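Local coordinates for protein ribonuclease H (Uncultured organism, PDB 4IBN) that probably cleaves the RNA strand of RNA-DNA hybrids endonucleolytically, leaving 5'-phosphomonoesters, with magnesium as cofactor, at residues Glu33-Ala45 with Gln154-Ala166. Sequence-based numbering, arbitrary orientation.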
loop_
_atom_site.group_PDB
_atom_site.type_symbol
_atom_site.label_atom_id
_atom_site.label_comp_id
_atom_site.label_asym_id
_atom_site.label_seq_id
_atom_site.Cartn_x
_atom_site.Cartn_y
_atom_site.Cartn_z
ATOM N N GLU A 33 -20.336 -6.240 -3.299
ATOM C CA GLU A 33 -20.625 -7.648 -3.437
ATOM C C GLU A 33 -19.552 -8.518 -4.047
ATOM O O GLU A 33 -19.708 -9.703 -4.085
ATOM C CB GLU A 33 -21.869 -7.817 -4.273
ATOM C CG GLU A 33 -23.037 -7.013 -3.801
ATOM C CD GLU A 33 -23.476 -7.392 -2.444
ATOM O OE1 GLU A 33 -23.525 -8.586 -2.193
ATOM O OE2 GLU A 33 -23.746 -6.523 -1.606
ATOM N N ASN A 34 -18.476 -7.931 -4.531
ATOM C CA ASN A 34 -17.434 -8.677 -5.208
ATOM C C ASN A 34 -16.254 -9.017 -4.313
ATOM O O ASN A 34 -15.913 -8.276 -3.479
ATOM C CB ASN A 34 -16.902 -7.880 -6.378
ATOM C CG ASN A 34 -17.970 -7.495 -7.353
ATOM O OD1 ASN A 34 -18.156 -6.337 -7.628
ATOM N ND2 ASN A 34 -18.633 -8.448 -7.889
ATOM N N PRO A 35 -15.646 -10.154 -4.536
ATOM C CA PRO A 35 -14.438 -10.518 -3.824
ATOM C C PRO A 35 -13.291 -9.592 -4.195
ATOM O O PRO A 35 -13.272 -9.117 -5.271
ATOM C CB PRO A 35 -14.172 -11.937 -4.302
ATOM C CG PRO A 35 -14.930 -12.083 -5.500
ATOM C CD PRO A 35 -16.045 -11.175 -5.498
ATOM N N GLY A 36 -12.404 -9.326 -3.262
ATOM C CA GLY A 36 -11.357 -8.373 -3.487
ATOM C C GLY A 36 -10.051 -8.721 -2.809
ATOM O O GLY A 36 -10.024 -9.535 -1.935
ATOM N N GLY A 37 -8.981 -8.111 -3.294
ATOM C CA GLY A 37 -7.666 -8.364 -2.772
ATOM C C GLY A 37 -6.798 -7.128 -2.696
ATOM O O GLY A 37 -7.016 -6.216 -3.382
ATOM N N ALA A 38 -5.824 -7.150 -1.800
ATOM C CA ALA A 38 -4.808 -6.125 -1.717
ATOM C C ALA A 38 -3.446 -6.803 -1.815
ATOM O O ALA A 38 -3.208 -7.771 -1.157
ATOM C CB ALA A 38 -4.904 -5.372 -0.414
ATOM N N GLY A 39 -2.597 -6.278 -2.679
ATOM C CA GLY A 39 -1.274 -6.798 -2.893
ATOM C C GLY A 39 -0.190 -5.756 -2.674
ATOM O O GLY A 39 -0.325 -4.669 -3.113
ATOM N N VAL A 40 0.855 -6.146 -1.949
ATOM C CA VAL A 40 1.963 -5.267 -1.663
ATOM C C VAL A 40 3.322 -5.929 -1.908
ATOM O O VAL A 40 3.561 -6.973 -1.417
ATOM C CB VAL A 40 1.936 -4.861 -0.217
ATOM C CG1 VAL A 40 3.007 -3.907 0.092
ATOM C CG2 VAL A 40 0.634 -4.295 0.139
ATOM N N LEU A 41 4.190 -5.269 -2.661
ATOM C CA LEU A 41 5.574 -5.670 -2.797
ATOM C C LEU A 41 6.441 -4.696 -2.018
ATOM O O LEU A 41 6.313 -3.538 -2.186
ATOM C CB LEU A 41 5.972 -5.606 -4.260
ATOM C CG LEU A 41 7.437 -5.779 -4.612
ATOM C CD1 LEU A 41 7.939 -7.136 -4.266
ATOM C CD2 LEU A 41 7.720 -5.461 -6.037
ATOM N N VAL A 42 7.327 -5.222 -1.167
ATOM C CA VAL A 42 8.290 -4.398 -0.447
ATOM C C VAL A 42 9.691 -4.671 -0.978
ATOM O O VAL A 42 10.093 -5.779 -0.995
ATOM C CB VAL A 42 8.289 -4.726 1.065
ATOM C CG1 VAL A 42 9.182 -3.786 1.830
ATOM C CG2 VAL A 42 6.889 -4.632 1.630
ATOM N N GLU A 43 10.384 -3.642 -1.400
ATOM C CA GLU A 43 11.738 -3.740 -1.851
ATOM C C GLU A 43 12.688 -3.201 -0.820
ATOM O O GLU A 43 12.412 -2.211 -0.252
ATOM C CB GLU A 43 11.957 -2.961 -3.149
ATOM C CG GLU A 43 11.172 -3.521 -4.298
ATOM C CD GLU A 43 11.669 -3.082 -5.659
ATOM O OE1 GLU A 43 12.433 -2.129 -5.712
ATOM O OE2 GLU A 43 11.278 -3.692 -6.638
ATOM N N TYR A 44 13.821 -3.872 -0.628
ATOM C CA TYR A 44 14.836 -3.418 0.317
ATOM C C TYR A 44 16.250 -3.649 -0.217
ATOM O O TYR A 44 16.607 -4.766 -0.594
ATOM C CB TYR A 44 14.663 -4.119 1.667
ATOM C CG TYR A 44 15.766 -3.822 2.656
ATOM C CD1 TYR A 44 15.778 -2.636 3.378
ATOM C CD2 TYR A 44 16.798 -4.727 2.867
ATOM C CE1 TYR A 44 16.785 -2.360 4.284
ATOM C CE2 TYR A 44 17.810 -4.460 3.770
ATOM C CZ TYR A 44 17.798 -3.275 4.476
ATOM O OH TYR A 44 18.803 -3.006 5.376
ATOM N N ALA A 45 17.050 -2.587 -0.243
ATOM C CA ALA A 45 18.391 -2.661 -0.689
ATOM C C ALA A 45 19.301 -2.449 0.481
ATOM O O ALA A 45 19.183 -1.485 1.149
ATOM C CB ALA A 45 18.659 -1.637 -1.702
ATOM N N GLN A 154 6.680 -3.114 -11.050
ATOM C CA GLN A 154 6.329 -3.424 -9.693
ATOM C C GLN A 154 4.847 -3.229 -9.400
ATOM O O GLN A 154 4.292 -3.921 -8.631
ATOM C CB GLN A 154 7.199 -2.644 -8.720
ATOM C CG GLN A 154 8.637 -3.044 -8.718
ATOM C CD GLN A 154 9.505 -2.041 -9.426
ATOM O OE1 GLN A 154 9.127 -1.490 -10.392
ATOM N NE2 GLN A 154 10.656 -1.804 -8.877
ATOM N N ASN A 155 4.261 -2.202 -9.981
ATOM C CA ASN A 155 2.847 -1.966 -9.821
ATOM C C ASN A 155 2.032 -3.088 -10.425
ATOM O O ASN A 155 1.104 -3.499 -9.854
ATOM C CB ASN A 155 2.415 -0.653 -10.421
ATOM C CG ASN A 155 0.915 -0.528 -10.524
ATOM O OD1 ASN A 155 0.285 -0.164 -9.581
ATOM N ND2 ASN A 155 0.372 -0.837 -11.670
ATOM N N GLU A 156 2.425 -3.544 -11.588
ATOM C CA GLU A 156 1.748 -4.642 -12.224
ATOM C C GLU A 156 1.888 -5.926 -11.458
ATOM O O GLU A 156 1.014 -6.708 -11.502
ATOM C CB GLU A 156 2.050 -4.776 -13.725
ATOM C CG GLU A 156 1.814 -3.509 -14.515
ATOM C CD GLU A 156 1.125 -3.689 -15.872
ATOM O OE1 GLU A 156 0.520 -4.722 -16.084
ATOM O OE2 GLU A 156 1.240 -2.833 -16.748
ATOM N N TYR A 157 3.024 -6.132 -10.813
ATOM C CA TYR A 157 3.171 -7.303 -9.969
ATOM C C TYR A 157 2.209 -7.226 -8.795
ATOM O O TYR A 157 1.575 -8.164 -8.424
ATOM C CB TYR A 157 4.606 -7.497 -9.478
ATOM C CG TYR A 157 4.741 -8.690 -8.577
ATOM C CD1 TYR A 157 4.984 -8.564 -7.245
ATOM C CD2 TYR A 157 4.563 -9.944 -9.065
ATOM C CE1 TYR A 157 5.051 -9.644 -6.431
ATOM C CE2 TYR A 157 4.631 -11.019 -8.274
ATOM C CZ TYR A 157 4.883 -10.884 -6.952
ATOM O OH TYR A 157 4.973 -11.945 -6.134
ATOM N N ALA A 158 2.134 -6.043 -8.219
ATOM C CA ALA A 158 1.291 -5.872 -7.057
ATOM C C ALA A 158 -0.142 -6.144 -7.422
ATOM O O ALA A 158 -0.854 -6.673 -6.656
ATOM C CB ALA A 158 1.429 -4.489 -6.471
ATOM N N ASN A 159 -0.524 -5.736 -8.604
ATOM C CA ASN A 159 -1.866 -6.032 -9.074
ATOM C C ASN A 159 -2.073 -7.519 -9.228
ATOM O O ASN A 159 -3.092 -8.066 -8.882
ATOM C CB ASN A 159 -2.161 -5.341 -10.398
ATOM C CG ASN A 159 -3.559 -5.583 -10.888
ATOM O OD1 ASN A 159 -4.475 -5.040 -10.391
ATOM N ND2 ASN A 159 -3.684 -6.367 -11.871
ATOM N N HIS A 160 -1.042 -8.164 -9.735
ATOM C CA HIS A 160 -1.107 -9.596 -9.880
ATOM C C HIS A 160 -1.311 -10.225 -8.507
ATOM O O HIS A 160 -2.018 -11.169 -8.370
ATOM C CB HIS A 160 0.177 -10.130 -10.492
ATOM C CG HIS A 160 0.496 -11.529 -10.115
ATOM N ND1 HIS A 160 -0.019 -12.604 -10.781
ATOM C CD2 HIS A 160 1.301 -12.030 -9.167
ATOM C CE1 HIS A 160 0.424 -13.706 -10.232
ATOM N NE2 HIS A 160 1.245 -13.385 -9.264
ATOM N N LEU A 161 -0.631 -9.707 -7.515
ATOM C CA LEU A 161 -0.784 -10.226 -6.187
ATOM C C LEU A 161 -2.210 -9.978 -5.655
ATOM O O LEU A 161 -2.758 -10.778 -4.999
ATOM C CB LEU A 161 0.193 -9.620 -5.188
ATOM C CG LEU A 161 1.642 -10.001 -5.047
ATOM C CD1 LEU A 161 2.253 -9.169 -3.960
ATOM C CD2 LEU A 161 1.769 -11.433 -4.711
ATOM N N ALA A 162 -2.729 -8.797 -5.911
ATOM C CA ALA A 162 -4.043 -8.457 -5.428
ATOM C C ALA A 162 -5.089 -9.364 -6.019
ATOM O O ALA A 162 -5.946 -9.779 -5.375
ATOM C CB ALA A 162 -4.368 -7.049 -5.767
ATOM N N VAL A 163 -4.986 -9.608 -7.300
ATOM C CA VAL A 163 -5.927 -10.478 -7.982
ATOM C C VAL A 163 -5.824 -11.899 -7.506
ATOM O O VAL A 163 -6.796 -12.556 -7.353
ATOM C CB VAL A 163 -5.826 -10.395 -9.498
ATOM C CG1 VAL A 163 -6.784 -11.351 -10.172
ATOM C CG2 VAL A 163 -6.120 -9.030 -9.952
ATOM N N THR A 164 -4.611 -12.349 -7.271
ATOM C CA THR A 164 -4.414 -13.676 -6.755
ATOM C C THR A 164 -5.060 -13.795 -5.384
ATOM O O THR A 164 -5.637 -14.753 -5.056
ATOM C CB THR A 164 -2.905 -13.977 -6.606
ATOM O OG1 THR A 164 -2.286 -14.009 -7.878
ATOM C CG2 THR A 164 -2.698 -15.262 -5.946
ATOM N N ALA A 165 -4.887 -12.767 -4.576
ATOM C CA ALA A 165 -5.474 -12.765 -3.258
ATOM C C ALA A 165 -7.004 -12.818 -3.329
ATOM O O ALA A 165 -7.624 -13.549 -2.630
ATOM C CB ALA A 165 -5.022 -11.570 -2.485
ATOM N N ALA A 166 -7.583 -12.046 -4.220
ATOM C CA ALA A 166 -9.006 -12.016 -4.356
ATOM C C ALA A 166 -9.540 -13.362 -4.827
ATOM O O ALA A 166 -10.543 -13.818 -4.400
ATOM C CB ALA A 166 -9.379 -11.009 -5.305
#
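Leu-41 lays its CD2 methyl over the aliphatic stem of Gln-154, 3.7 Å from CG, where helix 153-168, the last helix of the RNase H fold, packs on the central mixed sheet. Strand 34-45 runs between strands 16-25 and 53-62; helix 153-168 lies across one face, and helix 67-82 meets Ala-38 and Val-40 on the other. The axes of the two segments run roughly antiparallel (142°) and approach to 5.7 Å because Gly-37 and Gly-39 turn bare backbone to the helix. At both positions the direction a beta carbon would take is filled by helix backbone, Ala-162 O at Gly-37 and Ala-158 O at Gly-39. Gly-37 CA instead makes a CA-H...O contact with Ala-162 O at 3.4 Å, while the methyl of Ala-162 sits 3.6 Å from Gly-39 N. Four residues on, Ala-166 presses CB against the Gly-36 to Gly-37 peptide, 3.5 Å from Gly-37 N. Leu-161, its CG anti to the carbonyl carbon, brings CD1 to 3.6 Å from Val-40 O. Leu-41 CD2 also approaches the Tyr-157 ring obliquely; that tyrosine's hydroxyl is hydrogen-bonded to Asp-57 of the neighbouring strand. At the far end, Glu-43 and Gln-154 cross at about a right angle. The glutamine chain bends at chi2 (105°), carrying its amide to the carboxylate, which also forms a salt bridge with Arg-55. Gln-154 NE2 has a second acceptor in Glu-197 O, so the buried amide ties the strand to the tail of the chain. Shortening Gln-154 to an alanine is likely to cost Glu-43 OE2 and Glu-197 O this donor and open a gap beside Leu-41. The bond from Gln-154 NE2 to Glu-43 OE2 is 3.0 Å long and nearly straight (166°), its acceptor close to the amide plane but its donor well above the carboxylate plane.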